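Local coordinates for probable glutamine-binding lipoprotein GlnH (GLNBP) (Mycobacterium tuberculosis, PDB 6H20), which binds aspartate and related amino acids such as asparagine and glutamate as a solute-binding lipoprotein, probably linking their availability to protein kinase G signalling, at residues Glu84-Asp88 with Gly252-Ile257; Thr136-Asp140 with Pro281-Tyr285; Lys162-Arg168 with Pro183-Val189. Residues are numbered along the deposited sequence.

Contact 1 of 3, residues Glu84-Asp88 with Gly252-Ile257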
ATOM      1  N   GLU A  84       0.651   9.617  12.776  1.00 14.80           N
ATOM      2  CA  GLU A  84       0.560  11.069  12.640  1.00 16.41           C
ATOM      3  C   GLU A  84      -0.891  11.540  12.606  1.00 17.98           C
ATOM      4  O   GLU A  84      -1.212  12.609  13.146  1.00 18.54           O
ATOM      5  CB  GLU A  84       1.331  11.538  11.409  1.00 16.19           C
ATOM      6  CG  GLU A  84       2.838  11.332  11.515  1.00 16.01           C
ATOM      7  CD  GLU A  84       3.446  12.002  12.727  1.00 20.56           C
ATOM      8  OE1 GLU A  84       3.020  13.137  13.055  1.00 22.21           O
ATOM      9  OE2 GLU A  84       4.339  11.396  13.362  1.00 25.66           O
ATOM     10  N   VAL A  85      -1.785  10.754  11.991  1.00 16.00           N
ATOM     11  CA  VAL A  85      -3.214  11.042  12.093  1.00 14.64           C
ATOM     12  C   VAL A  85      -3.654  10.996  13.548  1.00 16.33           C
ATOM     13  O   VAL A  85      -4.338  11.899  14.040  1.00 17.72           O
ATOM     14  CB  VAL A  85      -4.027  10.069  11.222  1.00 16.65           C
ATOM     15  CG1 VAL A  85      -5.528  10.353  11.360  1.00 18.02           C
ATOM     16  CG2 VAL A  85      -3.579  10.173   9.776  1.00 17.28           C
ATOM     17  N   ALA A  86      -3.249   9.949  14.267  1.00 16.36           N
ATOM     18  CA  ALA A  86      -3.611   9.848  15.677  1.00 17.83           C
ATOM     19  C   ALA A  86      -3.044  11.013  16.476  1.00 18.84           C
ATOM     20  O   ALA A  86      -3.695  11.520  17.399  1.00 20.54           O
ATOM     21  CB  ALA A  86      -3.129   8.512  16.246  1.00 19.71           C
ATOM     22  N   ARG A  87      -1.826  11.454  16.144  1.00 17.81           N
ATOM     23  CA  ARG A  87      -1.267  12.620  16.826  1.00 20.31           C
ATOM     24  C   ARG A  87      -2.171  13.836  16.654  1.00 19.85           C
ATOM     25  O   ARG A  87      -2.404  14.588  17.608  1.00 22.78           O
ATOM     26  CB  ARG A  87       0.134  12.927  16.304  1.00 21.10           C
ATOM     27  CG  ARG A  87       0.880  13.955  17.153  1.00 24.48           C
ATOM     28  CD  ARG A  87       2.051  14.588  16.393  1.00 23.49           C
ATOM     29  NE  ARG A  87       3.010  13.593  15.903  1.00 23.12           N
ATOM     30  CZ  ARG A  87       3.975  13.048  16.642  1.00 28.04           C
ATOM     31  NH1 ARG A  87       4.112  13.383  17.919  1.00 28.67           N
ATOM     32  NH2 ARG A  87       4.806  12.160  16.102  1.00 29.63           N
ATOM     33  N   ASP A  88      -2.689  14.042  15.441  1.00 19.15           N
ATOM     34  CA  ASP A  88      -3.567  15.185  15.195  1.00 17.51           C
ATOM     35  C   ASP A  88      -4.886  15.056  15.956  1.00 18.74           C
ATOM     36  O   ASP A  88      -5.472  16.074  16.352  1.00 20.31           O
ATOM     37  CB  ASP A  88      -3.838  15.332  13.697  1.00 18.57           C
ATOM     38  CG  ASP A  88      -2.692  15.993  12.945  1.00 23.66           C
ATOM     39  OD1 ASP A  88      -1.633  16.232  13.545  1.00 24.60           O
ATOM     40  OD2 ASP A  88      -2.877  16.276  11.747  1.00 28.45           O
ATOM     41  N   GLY A 252      -5.510  17.244   6.109  1.00 14.44           N
ATOM     42  CA  GLY A 252      -4.824  18.199   6.962  1.00 16.99           C
ATOM     43  C   GLY A 252      -3.557  17.624   7.575  1.00 14.48           C
ATOM     44  O   GLY A 252      -2.508  18.282   7.589  1.00 16.37           O
ATOM     45  N   THR A 253      -3.632  16.388   8.089  1.00 16.11           N
ATOM     46  CA  THR A 253      -2.436  15.727   8.607  1.00 15.50           C
ATOM     47  C   THR A 253      -1.369  15.620   7.533  1.00 13.55           C
ATOM     48  O   THR A 253      -0.182  15.866   7.794  1.00 16.64           O
ATOM     49  CB  THR A 253      -2.773  14.320   9.122  1.00 14.80           C
ATOM     50  OG1 THR A 253      -3.786  14.409  10.134  1.00 18.88           O
ATOM     51  CG2 THR A 253      -1.528  13.676   9.729  1.00 15.47           C
ATOM     52  N   LEU A 254      -1.767  15.238   6.318  1.00 14.80           N
ATOM     53  CA  LEU A 254      -0.769  15.088   5.268  1.00 14.60           C
ATOM     54  C   LEU A 254      -0.136  16.429   4.903  1.00 14.90           C
ATOM     55  O   LEU A 254       1.075  16.498   4.681  1.00 16.61           O
ATOM     56  CB  LEU A 254      -1.366  14.380   4.052  1.00 13.89           C
ATOM     57  CG  LEU A 254      -1.811  12.947   4.366  1.00 14.73           C
ATOM     58  CD1 LEU A 254      -2.411  12.255   3.143  1.00 16.13           C
ATOM     59  CD2 LEU A 254      -0.660  12.104   4.962  1.00 14.55           C
ATOM     60  N   GLU A 255      -0.926  17.509   4.844  1.00 14.78           N
ATOM     61  CA  GLU A 255      -0.328  18.833   4.656  1.00 15.16           C
ATOM     62  C   GLU A 255       0.672  19.142   5.759  1.00 14.29           C
ATOM     63  O   GLU A 255       1.776  19.645   5.493  1.00 17.33           O
ATOM     64  CB  GLU A 255      -1.406  19.922   4.635  1.00 16.26           C
ATOM     65  CG  GLU A 255      -2.271  19.958   3.375  1.00 19.87           C
ATOM     66  CD  GLU A 255      -1.583  20.632   2.199  1.00 23.36           C
ATOM     67  OE1 GLU A 255      -0.498  21.240   2.383  1.00 23.26           O
ATOM     68  OE2 GLU A 255      -2.141  20.565   1.085  1.00 21.47           O
ATOM     69  N   ARG A 256       0.317  18.840   7.011  1.00 15.26           N
ATOM     70  CA  ARG A 256       1.257  19.083   8.100  1.00 15.23           C
ATOM     71  C   ARG A 256       2.564  18.333   7.890  1.00 16.95           C
ATOM     72  O   ARG A 256       3.643  18.933   7.946  1.00 17.47           O
ATOM     73  CB  ARG A 256       0.656  18.718   9.453  1.00 15.11           C
ATOM     74  CG  ARG A 256       1.642  19.035  10.564  1.00 15.27           C
ATOM     75  CD  ARG A 256       1.092  18.711  11.928  1.00 16.36           C
ATOM     76  NE  ARG A 256       0.696  17.315  12.133  1.00 17.01           N
ATOM     77  CZ  ARG A 256       1.542  16.313  12.381  1.00 18.52           C
ATOM     78  NH1 ARG A 256       2.855  16.526  12.404  1.00 19.81           N
ATOM     79  NH2 ARG A 256       1.071  15.089  12.602  1.00 19.83           N
ATOM     80  N   ILE A 257       2.496  17.021   7.647  1.00 15.31           N
ATOM     81  CA  ILE A 257       3.739  16.246   7.616  1.00 14.58           C
ATOM     82  C   ILE A 257       4.560  16.521   6.360  1.00 16.09           C
ATOM     83  O   ILE A 257       5.792  16.394   6.383  1.00 19.00           O
ATOM     84  CB  ILE A 257       3.509  14.743   7.870  1.00 15.47           C
ATOM     85  CG1 ILE A 257       2.746  14.090   6.716  1.00 15.91           C
ATOM     86  CG2 ILE A 257       2.828  14.530   9.210  1.00 18.26           C
ATOM     87  CD1 ILE A 257       2.729  12.534   6.806  1.00 18.73           C
TER
HETATM   88  O   HOH W   1       5.174  14.832  13.541  1.00 39.09           O
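A salt-bridge network joins helix 77-90 to helix 244-259 where they cross at 107°, their local axes 9.6 Å apart. Arg256, extended from its helix, brings its guanidinium edge between two carboxylates one helical turn apart: NH2 donates to Glu84 OE1 at 2.8 Å and NE to Asp88 OD1 at 2.9 Å. Glu84 also holds Arg87 within its own helix, Arg87 NE to Glu84 OE1 and Arg87 NH2 to Glu84 OE2 both measuring 2.9 Å. The two acids thus offset the two arginines, whose Arg87 NE and Arg256 NH2 lie only 4.1 Å apart. Both helices belong to the same lobe of the periplasmic-binding-protein fold, and the contact lies away from the amino-acid site. Small, branched Thr253 suits the closest backbone approach, 5.9 Å between its CA and Val85 CA: its OG1 donates to Asp88 OD2 at 2.6 Å, while its CG2 packs 4.1 Å from Val85 CG2. Alongside, Ile257 CG2 lies 3.9 Å from Glu84 CG, and Arg256 is also salt-bridged to Asp260.

Contact 2 of 3, residues Thr136-Asp140 with Pro281-Tyr285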
ATOM      1  N   THR A 136      -5.399  12.506  -0.043  1.00 16.34           N
ATOM      2  CA  THR A 136      -4.390  12.804  -1.048  1.00 14.88           C
ATOM      3  C   THR A 136      -3.245  11.788  -0.970  1.00 14.10           C
ATOM      4  O   THR A 136      -3.123  10.996  -0.025  1.00 15.40           O
ATOM      5  CB  THR A 136      -3.826  14.208  -0.841  1.00 14.60           C
ATOM      6  OG1 THR A 136      -3.307  14.335   0.492  1.00 16.85           O
ATOM      7  CG2 THR A 136      -4.908  15.269  -1.090  1.00 18.48           C
ATOM      8  N   VAL A 137      -2.381  11.825  -1.984  1.00 16.56           N
ATOM      9  CA  VAL A 137      -1.320  10.824  -2.107  1.00 14.85           C
ATOM     10  C   VAL A 137      -0.247  11.073  -1.058  1.00 14.89           C
ATOM     11  O   VAL A 137       0.284  12.186  -0.948  1.00 17.01           O
ATOM     12  CB  VAL A 137      -0.717  10.884  -3.519  1.00 15.40           C
ATOM     13  CG1 VAL A 137       0.477   9.922  -3.649  1.00 16.64           C
ATOM     14  CG2 VAL A 137      -1.776  10.611  -4.573  1.00 16.90           C
ATOM     15  N   TYR A 138       0.116  10.024  -0.303  1.00 15.78           N
ATOM     16  CA  TYR A 138       1.185  10.158   0.682  1.00 14.99           C
ATOM     17  C   TYR A 138       2.489   9.468   0.294  1.00 15.67           C
ATOM     18  O   TYR A 138       3.514   9.693   0.953  1.00 16.88           O
ATOM     19  CB  TYR A 138       0.721   9.708   2.086  1.00 14.21           C
ATOM     20  CG  TYR A 138       0.522   8.218   2.275  1.00 12.77           C
ATOM     21  CD1 TYR A 138       1.582   7.390   2.624  1.00 15.65           C
ATOM     22  CD2 TYR A 138      -0.742   7.650   2.129  1.00 14.42           C
ATOM     23  CE1 TYR A 138       1.384   6.031   2.809  1.00 14.55           C
ATOM     24  CE2 TYR A 138      -0.948   6.284   2.317  1.00 14.41           C
ATOM     25  CZ  TYR A 138       0.134   5.485   2.645  1.00 13.27           C
ATOM     26  OH  TYR A 138      -0.071   4.142   2.825  1.00 15.12           O
ATOM     27  N   LEU A 139       2.490   8.671  -0.769  1.00 15.49           N
ATOM     28  CA  LEU A 139       3.714   8.070  -1.279  1.00 14.69           C
ATOM     29  C   LEU A 139       3.378   7.558  -2.665  1.00 16.89           C
ATOM     30  O   LEU A 139       2.291   7.016  -2.864  1.00 17.27           O
ATOM     31  CB  LEU A 139       4.142   6.892  -0.391  1.00 16.20           C
ATOM     32  CG  LEU A 139       5.499   6.261  -0.718  1.00 15.25           C
ATOM     33  CD1 LEU A 139       6.614   7.241  -0.431  1.00 17.27           C
ATOM     34  CD2 LEU A 139       5.690   4.993   0.108  1.00 17.79           C
ATOM     35  N   ASP A 140       4.288   7.745  -3.620  1.00 15.80           N
ATOM     36  CA  ASP A 140       4.046   7.322  -4.998  1.00 15.38           C
ATOM     37  C   ASP A 140       5.043   6.235  -5.373  1.00 17.25           C
ATOM     38  O   ASP A 140       6.242   6.506  -5.511  1.00 23.42           O
ATOM     39  CB  ASP A 140       4.146   8.500  -5.965  1.00 18.61           C
ATOM     40  CG  ASP A 140       3.712   8.130  -7.361  1.00 23.88           C
ATOM     41  OD1 ASP A 140       2.698   7.409  -7.493  1.00 22.40           O
ATOM     42  OD2 ASP A 140       4.379   8.561  -8.333  1.00 30.50           O
ATOM     43  N   PRO A 281       4.942  13.723  -2.299  1.00 20.02           N
ATOM     44  CA  PRO A 281       3.990  13.864  -3.407  1.00 23.41           C
ATOM     45  C   PRO A 281       3.159  15.125  -3.225  1.00 23.95           C
ATOM     46  O   PRO A 281       2.749  15.460  -2.115  1.00 23.88           O
ATOM     47  CB  PRO A 281       3.119  12.606  -3.303  1.00 24.39           C
ATOM     48  CG  PRO A 281       3.828  11.693  -2.393  1.00 25.73           C
ATOM     49  CD  PRO A 281       4.721  12.496  -1.513  1.00 20.70           C
ATOM     50  N   THR A 282       2.941  15.837  -4.323  1.00 23.67           N
ATOM     51  CA  THR A 282       2.160  17.068  -4.251  1.00 21.76           C
ATOM     52  C   THR A 282       0.676  16.727  -4.173  1.00 25.85           C
ATOM     53  O   THR A 282       0.179  15.960  -5.004  1.00 27.97           O
ATOM     54  CB  THR A 282       2.434  17.927  -5.485  1.00 26.90           C
ATOM     55  OG1 THR A 282       3.814  18.325  -5.488  1.00 32.73           O
ATOM     56  CG2 THR A 282       1.560  19.168  -5.483  1.00 27.69           C
ATOM     57  N   PRO A 283      -0.054  17.248  -3.186  1.00 20.53           N
ATOM     58  CA  PRO A 283      -1.481  16.927  -3.080  1.00 22.63           C
ATOM     59  C   PRO A 283      -2.278  17.599  -4.182  1.00 22.60           C
ATOM     60  O   PRO A 283      -1.949  18.696  -4.647  1.00 22.49           O
ATOM     61  CB  PRO A 283      -1.868  17.494  -1.710  1.00 21.23           C
ATOM     62  CG  PRO A 283      -0.904  18.639  -1.505  1.00 20.09           C
ATOM     63  CD  PRO A 283       0.397  18.139  -2.103  1.00 21.56           C
ATOM     64  N   ARG A 284      -3.337  16.920  -4.605  1.00 24.63           N
ATOM     65  CA  ARG A 284      -4.278  17.442  -5.585  1.00 24.59           C
ATOM     66  C   ARG A 284      -5.665  17.461  -4.954  1.00 23.57           C
ATOM     67  O   ARG A 284      -6.069  16.485  -4.310  1.00 22.06           O
ATOM     68  CB  ARG A 284      -4.269  16.566  -6.839  1.00 29.09           C
ATOM     69  CG  ARG A 284      -5.296  16.956  -7.878  1.00 36.49           C
ATOM     70  CD  ARG A 284      -5.406  15.906  -8.975  1.00 41.64           C
ATOM     71  NE  ARG A 284      -4.929  16.394 -10.264  1.00 47.96           N
ATOM     72  CZ  ARG A 284      -5.687  17.047 -11.140  1.00 52.32           C
ATOM     73  NH1 ARG A 284      -6.962  17.296 -10.866  1.00 54.10           N
ATOM     74  NH2 ARG A 284      -5.171  17.453 -12.292  1.00 55.65           N
ATOM     75  N   TYR A 285      -6.391  18.565  -5.138  1.00 22.59           N
ATOM     76  CA  TYR A 285      -7.703  18.752  -4.530  1.00 20.03           C
ATOM     77  C   TYR A 285      -8.771  18.965  -5.596  1.00 27.63           C
ATOM     78  O   TYR A 285      -8.550  19.693  -6.566  1.00 29.63           O
ATOM     79  CB  TYR A 285      -7.681  19.955  -3.571  1.00 21.04           C
ATOM     80  CG  TYR A 285      -6.751  19.741  -2.399  1.00 19.55           C
ATOM     81  CD1 TYR A 285      -7.017  18.749  -1.461  1.00 20.24           C
ATOM     82  CD2 TYR A 285      -5.601  20.510  -2.240  1.00 19.16           C
ATOM     83  CE1 TYR A 285      -6.160  18.531  -0.390  1.00 18.41           C
ATOM     84  CE2 TYR A 285      -4.737  20.306  -1.166  1.00 20.74           C
ATOM     85  CZ  TYR A 285      -5.028  19.310  -0.246  1.00 18.03           C
ATOM     86  OH  TYR A 285      -4.187  19.094   0.822  1.00 18.60           O
TER
HETATM   87  O   HOH W   2      -3.237  16.724   1.913  1.00 28.80           O
HETATM   88  O   HOH W   3      -3.377  13.848  -4.110  1.00 25.99           O
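Within the solute-binding protein fold, the C-terminal tail at 281-285 runs roughly antiparallel to the segment 136-140 that leads into strand 139-148, their end-to-end directions 152° apart. No direct hydrogen bond joins the two, so apolar packing and water do the work. The packing centres on Pro281, whose compact, rigid ring fits against the backbone turning from Val137 to Leu139: its CG is 3.7 Å from both Tyr138 C and Leu139 N, and its CB is 3.8 Å from Val137 CG1. Further along, the methyl of Thr136 serves as the apolar partner, CG2 lying 3.8 Å from Pro283 CB and 3.6 Å from Tyr285 CE1. Tyr138 and Leu139 direct their CA-to-CB bonds away from the tail; the Tyr138 hydroxyl bonds Asp78, and the Leu139 side chain packs on Trp263 and Tyr267 of helix 262-270. Among the polar groups, Thr136 OG1 is hydrogen-bonded to Arg258 and Tyr285 OH to Glu255, both on helix 244-259, while Arg284 forms a salt bridge with Asp26. Two waters span the gap between the segments. One lies 2.8 Å from Thr136 OG1 and donates to Tyr285 OH at 2.8 Å; the other accepts from the backbone, 3.1 Å from both Val137 N and Arg284 N.

Contact 3 of 3, residues Lys162-Arg168 with Pro183-Val189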
ATOM      1  N   LYS A 162       6.531 -17.897 -17.048  1.00 24.26           N
ATOM      2  CA  LYS A 162       7.220 -18.104 -15.781  1.00 21.17           C
ATOM      3  C   LYS A 162       6.244 -17.938 -14.619  1.00 19.90           C
ATOM      4  O   LYS A 162       5.163 -17.359 -14.761  1.00 23.38           O
ATOM      5  CB  LYS A 162       8.391 -17.122 -15.639  1.00 22.14           C
ATOM      6  CG  LYS A 162       9.402 -17.211 -16.786  1.00 25.55           C
ATOM      7  CD  LYS A 162      10.441 -18.285 -16.546  1.00 37.64           C
ATOM      8  CE  LYS A 162      11.593 -18.178 -17.551  1.00 35.85           C
ATOM      9  NZ  LYS A 162      11.895 -16.755 -17.911  1.00 41.56           N
ATOM     10  N   ARG A 163       6.635 -18.465 -13.460  1.00 20.56           N
ATOM     11  CA  ARG A 163       5.775 -18.453 -12.276  1.00 19.54           C
ATOM     12  C   ARG A 163       5.965 -17.124 -11.550  1.00 18.37           C
ATOM     13  O   ARG A 163       7.033 -16.856 -11.001  1.00 18.72           O
ATOM     14  CB  ARG A 163       6.101 -19.634 -11.362  1.00 20.14           C
ATOM     15  CG  ARG A 163       5.790 -20.996 -11.972  1.00 21.86           C
ATOM     16  CD  ARG A 163       6.488 -22.107 -11.204  1.00 26.90           C
ATOM     17  NE  ARG A 163       7.925 -21.880 -11.127  1.00 29.69           N
ATOM     18  CZ  ARG A 163       8.746 -22.536 -10.311  1.00 30.62           C
ATOM     19  NH1 ARG A 163       8.265 -23.466  -9.492  1.00 30.55           N
ATOM     20  NH2 ARG A 163      10.045 -22.259 -10.312  1.00 32.81           N
ATOM     21  N   VAL A 164       4.924 -16.297 -11.538  1.00 18.18           N
ATOM     22  CA  VAL A 164       4.979 -14.959 -10.956  1.00 18.63           C
ATOM     23  C   VAL A 164       3.981 -14.892  -9.811  1.00 16.80           C
ATOM     24  O   VAL A 164       2.798 -15.202  -9.998  1.00 19.26           O
ATOM     25  CB  VAL A 164       4.658 -13.894 -12.016  1.00 20.22           C
ATOM     26  CG1 VAL A 164       4.663 -12.509 -11.404  1.00 20.38           C
ATOM     27  CG2 VAL A 164       5.647 -13.985 -13.169  1.00 24.35           C
ATOM     28  N   CYS A 165       4.453 -14.463  -8.643  1.00 14.52           N
ATOM     29  CA  CYS A 165       3.633 -14.389  -7.439  1.00 15.41           C
ATOM     30  C   CYS A 165       3.053 -12.994  -7.248  1.00 15.44           C
ATOM     31  O   CYS A 165       3.760 -11.985  -7.386  1.00 15.11           O
ATOM     32  CB  CYS A 165       4.483 -14.757  -6.224  1.00 18.45           C
ATOM     33  SG  CYS A 165       3.549 -14.936  -4.674  1.00 24.83           S
ATOM     34  N   VAL A 166       1.763 -12.954  -6.880  1.00 17.25           N
ATOM     35  CA  VAL A 166       1.066 -11.721  -6.518  1.00 15.69           C
ATOM     36  C   VAL A 166       0.133 -12.019  -5.355  1.00 14.35           C
ATOM     37  O   VAL A 166      -0.399 -13.124  -5.231  1.00 18.09           O
ATOM     38  CB  VAL A 166       0.251 -11.106  -7.680  1.00 18.60           C
ATOM     39  CG1 VAL A 166       1.184 -10.523  -8.733  1.00 21.42           C
ATOM     40  CG2 VAL A 166      -0.689 -12.142  -8.256  1.00 22.24           C
ATOM     41  N   ALA A 167      -0.094 -11.018  -4.517  1.00 14.86           N
ATOM     42  CA  ALA A 167      -1.099 -11.169  -3.473  1.00 16.38           C
ATOM     43  C   ALA A 167      -2.490 -10.935  -4.047  1.00 17.44           C
ATOM     44  O   ALA A 167      -2.686 -10.080  -4.917  1.00 16.22           O
ATOM     45  CB  ALA A 167      -0.843 -10.193  -2.325  1.00 16.55           C
ATOM     46  N   ARG A 168      -3.458 -11.703  -3.558  1.00 16.16           N
ATOM     47  CA  ARG A 168      -4.824 -11.530  -4.016  1.00 16.60           C
ATOM     48  C   ARG A 168      -5.348 -10.166  -3.571  1.00 16.31           C
ATOM     49  O   ARG A 168      -4.946  -9.627  -2.535  1.00 19.46           O
ATOM     50  CB  ARG A 168      -5.699 -12.672  -3.486  1.00 17.90           C
ATOM     51  CG  ARG A 168      -5.457 -13.980  -4.239  1.00 20.52           C
ATOM     52  CD  ARG A 168      -6.428 -15.088  -3.848  1.00 23.58           C
ATOM     53  NE  ARG A 168      -6.205 -15.588  -2.493  1.00 24.57           N
ATOM     54  CZ  ARG A 168      -5.250 -16.447  -2.147  1.00 27.04           C
ATOM     55  NH1 ARG A 168      -4.389 -16.903  -3.052  1.00 24.69           N
ATOM     56  NH2 ARG A 168      -5.149 -16.849  -0.880  1.00 29.47           N
ATOM     57  N   PRO A 183       2.106 -15.028 -17.753  1.00 20.42           N
ATOM     58  CA  PRO A 183       2.852 -15.851 -16.805  1.00 21.84           C
ATOM     59  C   PRO A 183       1.939 -16.931 -16.255  1.00 24.07           C
ATOM     60  O   PRO A 183       0.715 -16.901 -16.420  1.00 26.72           O
ATOM     61  CB  PRO A 183       3.218 -14.864 -15.688  1.00 22.47           C
ATOM     62  CG  PRO A 183       2.767 -13.518 -16.153  1.00 26.08           C
ATOM     63  CD  PRO A 183       1.718 -13.736 -17.172  1.00 22.49           C
ATOM     64  N   VAL A 184       2.553 -17.899 -15.586  1.00 23.05           N
ATOM     65  CA  VAL A 184       1.824 -18.740 -14.643  1.00 22.81           C
ATOM     66  C   VAL A 184       1.638 -17.908 -13.382  1.00 20.93           C
ATOM     67  O   VAL A 184       2.617 -17.518 -12.738  1.00 25.01           O
ATOM     68  CB  VAL A 184       2.612 -20.021 -14.340  1.00 25.19           C
ATOM     69  CG1 VAL A 184       1.948 -20.786 -13.207  1.00 24.06           C
ATOM     70  CG2 VAL A 184       2.738 -20.876 -15.593  1.00 26.73           C
ATOM     71  N   ILE A 185       0.396 -17.602 -13.033  1.00 20.87           N
ATOM     72  CA  ILE A 185       0.137 -16.669 -11.941  1.00 18.71           C
ATOM     73  C   ILE A 185      -0.135 -17.452 -10.669  1.00 20.01           C
ATOM     74  O   ILE A 185      -1.069 -18.264 -10.617  1.00 21.71           O
ATOM     75  CB  ILE A 185      -1.009 -15.704 -12.267  1.00 21.93           C
ATOM     76  CG1 ILE A 185      -0.709 -14.946 -13.575  1.00 22.54           C
ATOM     77  CG2 ILE A 185      -1.205 -14.725 -11.104  1.00 23.38           C
ATOM     78  CD1 ILE A 185      -1.838 -13.999 -14.018  1.00 23.80           C
ATOM     79  N   VAL A 186       0.691 -17.217  -9.655  1.00 19.46           N
ATOM     80  CA  VAL A 186       0.574 -17.842  -8.345  1.00 20.14           C
ATOM     81  C   VAL A 186       0.146 -16.753  -7.375  1.00 18.76           C
ATOM     82  O   VAL A 186       0.838 -15.736  -7.231  1.00 20.15           O
ATOM     83  CB  VAL A 186       1.911 -18.465  -7.913  1.00 19.79           C
ATOM     84  CG1 VAL A 186       1.789 -19.082  -6.519  1.00 23.76           C
ATOM     85  CG2 VAL A 186       2.376 -19.494  -8.938  1.00 22.63           C
ATOM     86  N   SER A 187      -1.003 -16.929  -6.731  1.00 18.25           N
ATOM     87  CA  SER A 187      -1.498 -15.903  -5.827  1.00 17.54           C
ATOM     88  C   SER A 187      -1.419 -16.374  -4.378  1.00 17.07           C
ATOM     89  O   SER A 187      -1.488 -17.574  -4.094  1.00 18.75           O
ATOM     90  CB  SER A 187      -2.906 -15.425  -6.203  1.00 18.97           C
ATOM     91  OG  SER A 187      -3.914 -16.381  -5.894  1.00 21.66           O
ATOM     92  N   VAL A 188      -1.250 -15.412  -3.472  1.00 16.51           N
ATOM     93  CA  VAL A 188      -1.068 -15.661  -2.043  1.00 22.38           C
ATOM     94  C   VAL A 188      -1.855 -14.622  -1.250  1.00 23.43           C
ATOM     95  O   VAL A 188      -2.418 -13.679  -1.804  1.00 19.25           O
ATOM     96  CB  VAL A 188       0.418 -15.628  -1.633  1.00 23.97           C
ATOM     97  CG1 VAL A 188       1.192 -16.768  -2.312  1.00 21.98           C
ATOM     98  CG2 VAL A 188       1.012 -14.263  -1.954  1.00 22.54           C
ATOM     99  N   VAL A 189      -1.867 -14.787   0.076  1.00 23.35           N
ATOM    100  CA  VAL A 189      -2.562 -13.829   0.936  1.00 21.26           C
ATOM    101  C   VAL A 189      -1.788 -12.521   1.042  1.00 22.32           C
ATOM    102  O   VAL A 189      -2.365 -11.432   0.927  1.00 21.66           O
ATOM    103  CB  VAL A 189      -2.825 -14.434   2.327  1.00 22.19           C
ATOM    104  CG1 VAL A 189      -3.448 -13.376   3.242  1.00 27.17           C
ATOM    105  CG2 VAL A 189      -3.727 -15.635   2.212  1.00 28.41           C
TER
HETATM  106  O   HOH W   4      -4.840 -10.634  -0.048  1.00 28.86           O
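Six backbone hydrogen bonds join the parallel strands 163-167 and 184-188, from Val184 N to Lys162 O at 2.8 Å through to Arg168 N to Val188 O, also 2.8 Å. Among them, Val186 N donates to Val164 O at 2.9 Å and Val166 N to Val186 O at 3.0 Å. Beyond the strand end, the long Arg168 side chain reaches back, its NH1 donating to Ser187 OG at 2.9 Å, and a water bridges Arg168 O and Val189 O. The strands, with helix 171-176 between them, form a beta-alpha-beta unit, whose connection explains the parallel direction. On the face covered by that helix, apolar residues pack beneath it: Val164 CG2 meets the Pro183 ring at CB, 3.6 Å away, and the branched Val166 and Ile185 meet at CG2 to CG2, 3.9 Å. The other face carries Cys165, disulfide-bonded to Cys194 of helix 191-199, with its SG 3.8 Å from Val188 CG2. On this face too, the small Ala167 packs against Trp191 of the asparagine pocket, and its side chain comes within about 5 Å of the ligand.

In the fold
Contacts 1 and 2 adjoin in one lobe, their centres 13 Å apart: Glu255 OE2 is 2.5 Å from Tyr285 OH, a probable hydrogen bond, and Leu254 CD2 packs 4.0 Å from Tyr138 CB. Helix 244-259 therefore meets helix 77-90 and also the 136-140 and 281-285 segments. Contact 3 lies on the opposite side of the chain's centre, its centre 36 Å from that of contact 1 and 29 Å from that of contact 2. Strand 139-148, into which segment 136-140 leads, and strand 163-167 are successive and share a sheet. Contacts 2 and 3 both approach the bound asparagine, the Tyr138 side chain of contact 2 to about 8 Å, whereas contact 1 is remote from the pocket.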